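Local coordinates for protein D-glycerate 3-kinase (Cryptococcus neoformans var. grubii serotype A, PDB 6CKG) that probably acts as a kinase that phosphorylates D-glycerate, at residues A[302-315]-A[321-330]. Numbering follows the deposited sequence. Where two conformers were deposited one is given.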
ATOM      1  N   ILE A 302      -5.949   0.354   9.883  1.00 28.51           N
ATOM      2  CA  ILE A 302      -4.510   0.457  10.144  1.00 24.18           C
ATOM      3  C   ILE A 302      -4.239   0.710  11.624  1.00 29.21           C
ATOM      4  O   ILE A 302      -3.176   0.347  12.144  1.00 28.55           O
ATOM      5  CB  ILE A 302      -3.911   1.576   9.271  1.00 23.32           C
ATOM      6  CG1 ILE A 302      -3.851   1.119   7.814  1.00 20.39           C
ATOM      7  CG2 ILE A 302      -2.481   1.987   9.753  1.00 27.24           C
ATOM      8  CD1 ILE A 302      -3.557   2.231   6.863  1.00 23.34           C
ATOM      9  N   ASP A 303      -5.208   1.269  12.331  1.00 28.89           N
ATOM     10  CA  ASP A 303      -5.021   1.770  13.693  1.00 24.40           C
ATOM     11  C   ASP A 303      -6.048   1.086  14.594  1.00 30.74           C
ATOM     12  O   ASP A 303      -7.105   1.649  14.873  1.00 28.20           O
ATOM     13  CB  ASP A 303      -5.169   3.282  13.684  1.00 30.37           C
ATOM     14  CG  ASP A 303      -4.766   3.921  15.003  1.00 37.78           C
ATOM     15  OD1 ASP A 303      -4.495   3.183  15.969  1.00 32.01           O
ATOM     16  OD2 ASP A 303      -4.716   5.161  15.061  1.00 37.57           O
ATOM     17  N   LYS A 304      -5.750  -0.132  15.041  1.00 33.82           N
ATOM     18  CA  LYS A 304      -6.699  -0.849  15.883  1.00 37.19           C
ATOM     19  C   LYS A 304      -5.955  -1.928  16.655  1.00 36.46           C
ATOM     20  O   LYS A 304      -4.836  -2.308  16.302  1.00 32.42           O
ATOM     21  CB  LYS A 304      -7.855  -1.451  15.073  1.00 32.45           C
ATOM     22  CG  LYS A 304      -7.445  -2.527  14.105  1.00 36.68           C
ATOM     23  CD  LYS A 304      -8.654  -3.181  13.398  1.00 39.17           C
ATOM     24  CE  LYS A 304      -8.149  -4.175  12.339  1.00 35.65           C
ATOM     25  NZ  LYS A 304      -9.236  -4.897  11.583  1.00 36.25           N
ATOM     26  N   GLU A 305      -6.613  -2.430  17.709  1.00 29.37           N
ATOM     27  CA  GLU A 305      -5.918  -3.180  18.752  1.00 27.50           C
ATOM     28  C   GLU A 305      -5.379  -4.516  18.249  1.00 32.02           C
ATOM     29  O   GLU A 305      -4.374  -5.011  18.772  1.00 34.39           O
ATOM     30  CB  GLU A 305      -6.862  -3.379  19.950  1.00 25.42           C
ATOM     31  CG  GLU A 305      -6.255  -4.133  21.133  1.00 34.58           C
ATOM     32  CD  GLU A 305      -5.145  -3.358  21.862  1.00 33.81           C
ATOM     33  OE1 GLU A 305      -5.015  -2.125  21.690  1.00 34.48           O
ATOM     34  OE2 GLU A 305      -4.403  -3.993  22.628  1.00 37.46           O
ATOM     35  N   THR A 306      -5.995  -5.100  17.220  1.00 27.97           N
ATOM     36  CA  THR A 306      -5.630  -6.452  16.805  1.00 33.65           C
ATOM     37  C   THR A 306      -4.474  -6.531  15.798  1.00 36.26           C
ATOM     38  O   THR A 306      -4.063  -7.646  15.460  1.00 33.26           O
ATOM     39  CB  THR A 306      -6.845  -7.160  16.202  1.00 29.26           C
ATOM     40  OG1 THR A 306      -7.312  -6.402  15.083  1.00 34.32           O
ATOM     41  CG2 THR A 306      -7.980  -7.270  17.237  1.00 34.82           C
ATOM     42  N   THR A 307      -3.947  -5.414  15.296  1.00 32.76           N
ATOM     43  CA  THR A 307      -2.948  -5.517  14.236  1.00 33.36           C
ATOM     44  C   THR A 307      -1.613  -6.031  14.773  1.00 31.02           C
ATOM     45  O   THR A 307      -1.302  -5.934  15.963  1.00 26.92           O
ATOM     46  CB  THR A 307      -2.692  -4.175  13.554  1.00 25.47           C
ATOM     47  OG1 THR A 307      -2.022  -3.313  14.483  1.00 26.54           O
ATOM     48  CG2 THR A 307      -4.009  -3.548  13.068  1.00 23.39           C
ATOM     49  N   SER A 308      -0.799  -6.562  13.857  1.00 29.89           N
ATOM     50  CA  SER A 308       0.495  -7.075  14.270  1.00 27.48           C
ATOM     51  C   SER A 308       1.474  -5.953  14.591  1.00 28.40           C
ATOM     52  O   SER A 308       2.454  -6.191  15.304  1.00 31.21           O
ATOM     53  CB  SER A 308       1.056  -8.004  13.190  1.00 27.10           C
ATOM     54  OG  SER A 308       1.066  -7.349  11.935  1.00 25.65           O
ATOM     55  N   TRP A 309       1.212  -4.733  14.114  1.00 26.02           N
ATOM     56  CA  TRP A 309       2.071  -3.582  14.365  1.00 25.78           C
ATOM     57  C   TRP A 309       1.521  -2.650  15.435  1.00 29.80           C
ATOM     58  O   TRP A 309       2.025  -1.529  15.589  1.00 29.11           O
ATOM     59  CB  TRP A 309       2.288  -2.796  13.070  1.00 22.74           C
ATOM     60  CG  TRP A 309       1.001  -2.372  12.408  1.00 26.63           C
ATOM     61  CD1 TRP A 309       0.274  -1.249  12.668  1.00 25.40           C
ATOM     62  CD2 TRP A 309       0.299  -3.073  11.372  1.00 27.84           C
ATOM     63  NE1 TRP A 309      -0.829  -1.198  11.851  1.00 29.09           N
ATOM     64  CE2 TRP A 309      -0.838  -2.309  11.049  1.00 25.76           C
ATOM     65  CE3 TRP A 309       0.537  -4.267  10.673  1.00 27.01           C
ATOM     66  CZ2 TRP A 309      -1.755  -2.704  10.066  1.00 25.98           C
ATOM     67  CZ3 TRP A 309      -0.364  -4.659   9.700  1.00 24.21           C
ATOM     68  CH2 TRP A 309      -1.496  -3.874   9.400  1.00 27.34           C
ATOM     69  N   ARG A 310       0.484  -3.068  16.154  1.00 28.30           N
ATOM     70  CA  ARG A 310      -0.079  -2.241  17.217  1.00 25.98           C
ATOM     71  C   ARG A 310       1.002  -1.871  18.222  1.00 27.03           C
ATOM     72  O   ARG A 310       1.719  -2.743  18.714  1.00 31.12           O
ATOM     73  CB  ARG A 310      -1.217  -2.995  17.911  1.00 29.59           C
ATOM     74  CG  ARG A 310      -1.788  -2.304  19.151  1.00 28.41           C
ATOM     75  CD  ARG A 310      -2.524  -1.037  18.766  1.00 28.60           C
ATOM     76  NE  ARG A 310      -3.631  -0.759  19.676  1.00 27.41           N
ATOM     77  CZ  ARG A 310      -4.567   0.154  19.449  1.00 29.23           C
ATOM     78  NH1 ARG A 310      -4.525   0.881  18.338  1.00 26.13           N
ATOM     79  NH2 ARG A 310      -5.551   0.329  20.326  1.00 28.68           N
ATOM     80  N   GLY A 311       1.113  -0.577  18.533  1.00 30.09           N
ATOM     81  CA  GLY A 311       2.179  -0.084  19.394  1.00 30.00           C
ATOM     82  C   GLY A 311       3.506   0.148  18.697  1.00 32.45           C
ATOM     83  O   GLY A 311       4.443   0.653  19.322  1.00 28.17           O
ATOM     84  N   LYS A 312       3.621  -0.202  17.426  1.00 28.40           N
ATOM     85  CA  LYS A 312       4.857  -0.062  16.668  0.55 30.43           C
ATOM     86  C   LYS A 312       4.599   0.701  15.375  1.00 34.22           C
ATOM     87  O   LYS A 312       5.096   0.330  14.312  1.00 30.31           O
ATOM     88  CB  LYS A 312       5.470  -1.429  16.366  0.55 29.63           C
ATOM     89  CG  LYS A 312       5.845  -2.256  17.594  0.55 30.93           C
ATOM     90  CD  LYS A 312       6.329  -3.656  17.191  0.55 34.14           C
ATOM     91  CE  LYS A 312       5.158  -4.576  16.859  0.55 33.02           C
ATOM     92  NZ  LYS A 312       5.497  -5.786  16.002  0.55 24.51           N
ATOM     93  N   GLY A 313       3.813   1.770  15.452  1.00 28.19           N
ATOM     94  CA  GLY A 313       3.459   2.550  14.279  1.00 23.34           C
ATOM     95  C   GLY A 313       3.872   3.998  14.437  1.00 29.00           C
ATOM     96  O   GLY A 313       3.892   4.541  15.543  1.00 24.02           O
ATOM     97  N   LEU A 314       4.225   4.619  13.317  1.00 25.18           N
ATOM     98  CA  LEU A 314       4.568   6.030  13.250  1.00 25.20           C
ATOM     99  C   LEU A 314       3.727   6.666  12.158  1.00 28.67           C
ATOM    100  O   LEU A 314       3.724   6.192  11.013  1.00 26.40           O
ATOM    101  CB  LEU A 314       6.053   6.240  12.950  1.00 27.67           C
ATOM    102  CG  LEU A 314       6.517   7.667  12.649  1.00 29.77           C
ATOM    103  CD1 LEU A 314       6.347   8.588  13.887  1.00 29.47           C
ATOM    104  CD2 LEU A 314       7.973   7.640  12.170  1.00 39.13           C
ATOM    105  N   ARG A 315       3.018   7.732  12.505  1.00 29.37           N
ATOM    106  CA  ARG A 315       2.162   8.443  11.565  1.00 28.68           C
ATOM    107  C   ARG A 315       2.698   9.847  11.350  1.00 29.92           C
ATOM    108  O   ARG A 315       2.972  10.562  12.318  1.00 29.43           O
ATOM    109  CB  ARG A 315       0.719   8.528  12.073  1.00 28.17           C
ATOM    110  CG  ARG A 315      -0.155   9.505  11.268  1.00 28.18           C
ATOM    111  CD  ARG A 315      -1.617   9.526  11.788  1.00 30.12           C
ATOM    112  NE  ARG A 315      -2.164   8.170  11.827  1.00 24.51           N
ATOM    113  CZ  ARG A 315      -2.479   7.530  12.944  1.00 28.08           C
ATOM    114  NH1 ARG A 315      -2.332   8.130  14.118  1.00 32.98           N
ATOM    115  NH2 ARG A 315      -2.943   6.294  12.893  1.00 36.53           N
ATOM    116  N   LYS A 321       0.814  20.917   1.071  1.00 53.47           N
ATOM    117  CA  LYS A 321       2.155  21.026   0.521  1.00 54.39           C
ATOM    118  C   LYS A 321       3.050  19.872   0.943  1.00 49.04           C
ATOM    119  O   LYS A 321       4.269  19.954   0.764  1.00 53.18           O
ATOM    120  CB  LYS A 321       2.784  22.357   0.931  1.00 59.96           C
ATOM    121  CG  LYS A 321       2.069  23.576   0.364  1.00 60.70           C
ATOM    122  CD  LYS A 321       2.601  24.850   0.993  1.00 63.11           C
ATOM    123  CE  LYS A 321       3.167  25.791  -0.046  1.00 66.33           C
ATOM    124  NZ  LYS A 321       3.699  27.028   0.595  1.00 67.98           N
ATOM    125  N   ARG A 322       2.465  18.814   1.504  1.00 48.25           N
ATOM    126  CA  ARG A 322       3.169  17.600   1.909  1.00 45.77           C
ATOM    127  C   ARG A 322       4.167  17.856   3.026  1.00 43.70           C
ATOM    128  O   ARG A 322       5.039  17.023   3.278  1.00 43.38           O
ATOM    129  CB  ARG A 322       3.868  16.932   0.719  1.00 40.59           C
ATOM    130  CG  ARG A 322       2.934  16.626  -0.435  1.00 46.78           C
ATOM    131  CD  ARG A 322       3.704  16.072  -1.619  1.00 58.78           C
ATOM    132  NE  ARG A 322       2.821  15.655  -2.708  1.00 66.06           N
ATOM    133  CZ  ARG A 322       2.404  16.457  -3.683  1.00 65.49           C
ATOM    134  NH1 ARG A 322       1.608  15.984  -4.635  1.00 65.31           N
ATOM    135  NH2 ARG A 322       2.785  17.731  -3.709  1.00 59.78           N
ATOM    136  N   GLU A 323       4.046  18.989   3.709  1.00 43.77           N
ATOM    137  CA  GLU A 323       4.907  19.288   4.842  1.00 47.34           C
ATOM    138  C   GLU A 323       4.359  18.624   6.096  1.00 43.04           C
ATOM    139  O   GLU A 323       3.152  18.630   6.337  1.00 45.24           O
ATOM    140  CB  GLU A 323       5.006  20.798   5.045  1.00 53.50           C
ATOM    141  CG  GLU A 323       5.551  21.534   3.840  1.00 60.71           C
ATOM    142  CD  GLU A 323       5.223  23.013   3.857  1.00 66.93           C
ATOM    143  OE1 GLU A 323       4.363  23.430   4.664  1.00 59.26           O
ATOM    144  OE2 GLU A 323       5.828  23.756   3.053  1.00 72.65           O
ATOM    145  N   ILE A 324       5.250  18.037   6.892  1.00 46.24           N
ATOM    146  CA  ILE A 324       4.822  17.421   8.141  1.00 45.09           C
ATOM    147  C   ILE A 324       4.292  18.512   9.063  1.00 44.23           C
ATOM    148  O   ILE A 324       4.980  19.500   9.336  1.00 44.47           O
ATOM    149  CB  ILE A 324       5.978  16.652   8.794  1.00 42.65           C
ATOM    150  CG1 ILE A 324       6.376  15.475   7.916  1.00 37.82           C
ATOM    151  CG2 ILE A 324       5.594  16.181  10.201  1.00 42.36           C
ATOM    152  CD1 ILE A 324       7.710  14.894   8.294  1.00 41.14           C
ATOM    153  N   VAL A 325       3.058  18.348   9.526  1.00 38.99           N
ATOM    154  CA  VAL A 325       2.493  19.249  10.525  1.00 44.08           C
ATOM    155  C   VAL A 325       2.264  18.568  11.863  1.00 47.10           C
ATOM    156  O   VAL A 325       1.994  19.263  12.853  1.00 48.78           O
ATOM    157  CB  VAL A 325       1.186  19.904  10.027  1.00 45.80           C
ATOM    158  CG1 VAL A 325       1.473  20.801   8.824  1.00 47.88           C
ATOM    159  CG2 VAL A 325       0.161  18.849   9.673  1.00 46.56           C
ATOM    160  N   GLY A 326       2.365  17.245  11.933  1.00 41.81           N
ATOM    161  CA  GLY A 326       2.315  16.551  13.204  1.00 38.82           C
ATOM    162  C   GLY A 326       2.749  15.112  13.041  1.00 37.06           C
ATOM    163  O   GLY A 326       2.738  14.559  11.937  1.00 33.43           O
ATOM    164  N   THR A 327       3.158  14.516  14.155  1.00 36.78           N
ATOM    165  CA  THR A 327       3.469  13.096  14.182  1.00 35.96           C
ATOM    166  C   THR A 327       2.772  12.465  15.369  1.00 36.09           C
ATOM    167  O   THR A 327       2.557  13.107  16.403  1.00 38.14           O
ATOM    168  CB  THR A 327       4.982  12.816  14.267  1.00 40.70           C
ATOM    169  OG1 THR A 327       5.503  13.396  15.468  1.00 41.61           O
ATOM    170  CG2 THR A 327       5.701  13.385  13.061  1.00 33.10           C
ATOM    171  N   GLU A 328       2.428  11.192  15.211  1.00 33.18           N
ATOM    172  CA  GLU A 328       1.723  10.443  16.236  1.00 31.05           C
ATOM    173  C   GLU A 328       2.286   9.036  16.237  1.00 30.80           C
ATOM    174  O   GLU A 328       2.706   8.531  15.195  1.00 32.52           O
ATOM    175  CB  GLU A 328       0.195  10.401  15.965  1.00 33.95           C
ATOM    176  CG  GLU A 328      -0.505  11.746  16.062  1.00 34.58           C
ATOM    177  CD  GLU A 328      -1.985  11.668  15.742  1.00 34.67           C
ATOM    178  OE1 GLU A 328      -2.407  10.718  15.051  1.00 34.19           O
ATOM    179  OE2 GLU A 328      -2.729  12.570  16.175  1.00 40.73           O
ATOM    180  N   SER A 329       2.265   8.383  17.389  1.00 28.46           N
ATOM    181  CA  SER A 329       2.584   6.964  17.386  1.00 26.48           C
ATOM    182  C   SER A 329       1.289   6.166  17.460  1.00 28.45           C
ATOM    183  O   SER A 329       0.263   6.669  17.908  1.00 33.70           O
ATOM    184  CB  SER A 329       3.553   6.604  18.522  1.00 31.84           C
ATOM    185  OG  SER A 329       2.941   6.621  19.777  1.00 37.14           O
ATOM    186  N   PHE A 330       1.312   4.952  16.926  1.00 29.77           N
ATOM    187  CA  PHE A 330       0.175   4.061  17.088  1.00 25.33           C
ATOM    188  C   PHE A 330       0.681   2.637  17.251  1.00 29.87           C
ATOM    189  O   PHE A 330       1.869   2.407  17.551  1.00 28.17           O
ATOM    190  CB  PHE A 330      -0.858   4.182  15.919  1.00 26.53           C
ATOM    191  CG  PHE A 330      -0.288   3.942  14.507  1.00 26.58           C
ATOM    192  CD1 PHE A 330       0.378   4.962  13.820  1.00 22.93           C
ATOM    193  CD2 PHE A 330      -0.484   2.729  13.862  1.00 25.88           C
ATOM    194  CE1 PHE A 330       0.864   4.763  12.520  1.00 22.31           C
ATOM    195  CE2 PHE A 330       0.010   2.507  12.553  1.00 23.68           C
ATOM    196  CZ  PHE A 330       0.694   3.531  11.895  1.00 24.39           C
ATOM    197  OXT PHE A 330      -0.092   1.693  17.126  1.00 26.56           O
TER
HETATM  198  O   HOH W   1      -2.567   1.228  16.425  1.00 26.78           O
HETATM  199  O   HOH W   2      -2.849   7.047  17.123  1.00 65.61           O
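Strands 313-315 and 324-329 run antiparallel, their axes 4.7 Å apart, with Arg315 and Glu328 as a hydrogen-bonded pair and Leu314 opposite Ser329 as a non-hydrogen-bonded one. Gly313 and Phe330 exchange backbone bonds in both directions, and because Lys312 also faces Phe330, the ladder ends in a classic beta bulge. Beyond it Gly311 N donates to the terminal carboxylate at Phe330 OXT (2.9 Å).

The Phe330 ring is sandwiched. Gly313 CA makes a CH-pi contact 3.6 Å from its centroid, and on the opposite face the Arg315 guanidinium lies nearly flat, planes 19° apart. With CG between backbone N and carbonyl carbon (chi1 56°), the ring folds back over Gly313. Phe330 CE2 meets Ile302 CG2 and Trp309 CD1, each at 3.8 Å.

Arg315 also forms salt bridges from NH1 to Glu328 OE1 (2.8 Å) and from NH2 to Asp303 OD2 (3.0 Å), while Arg315 NE donates a hydrogen bond to Gln250 OE1; these partners probably fix the guanidinium's rotation over the ring. Trp309 NE1 donates a hydrogen bond to Ile302 O.

This is the open end of a C-terminal beta hairpin, whose last strand forms one edge of the mixed, mostly parallel central sheet.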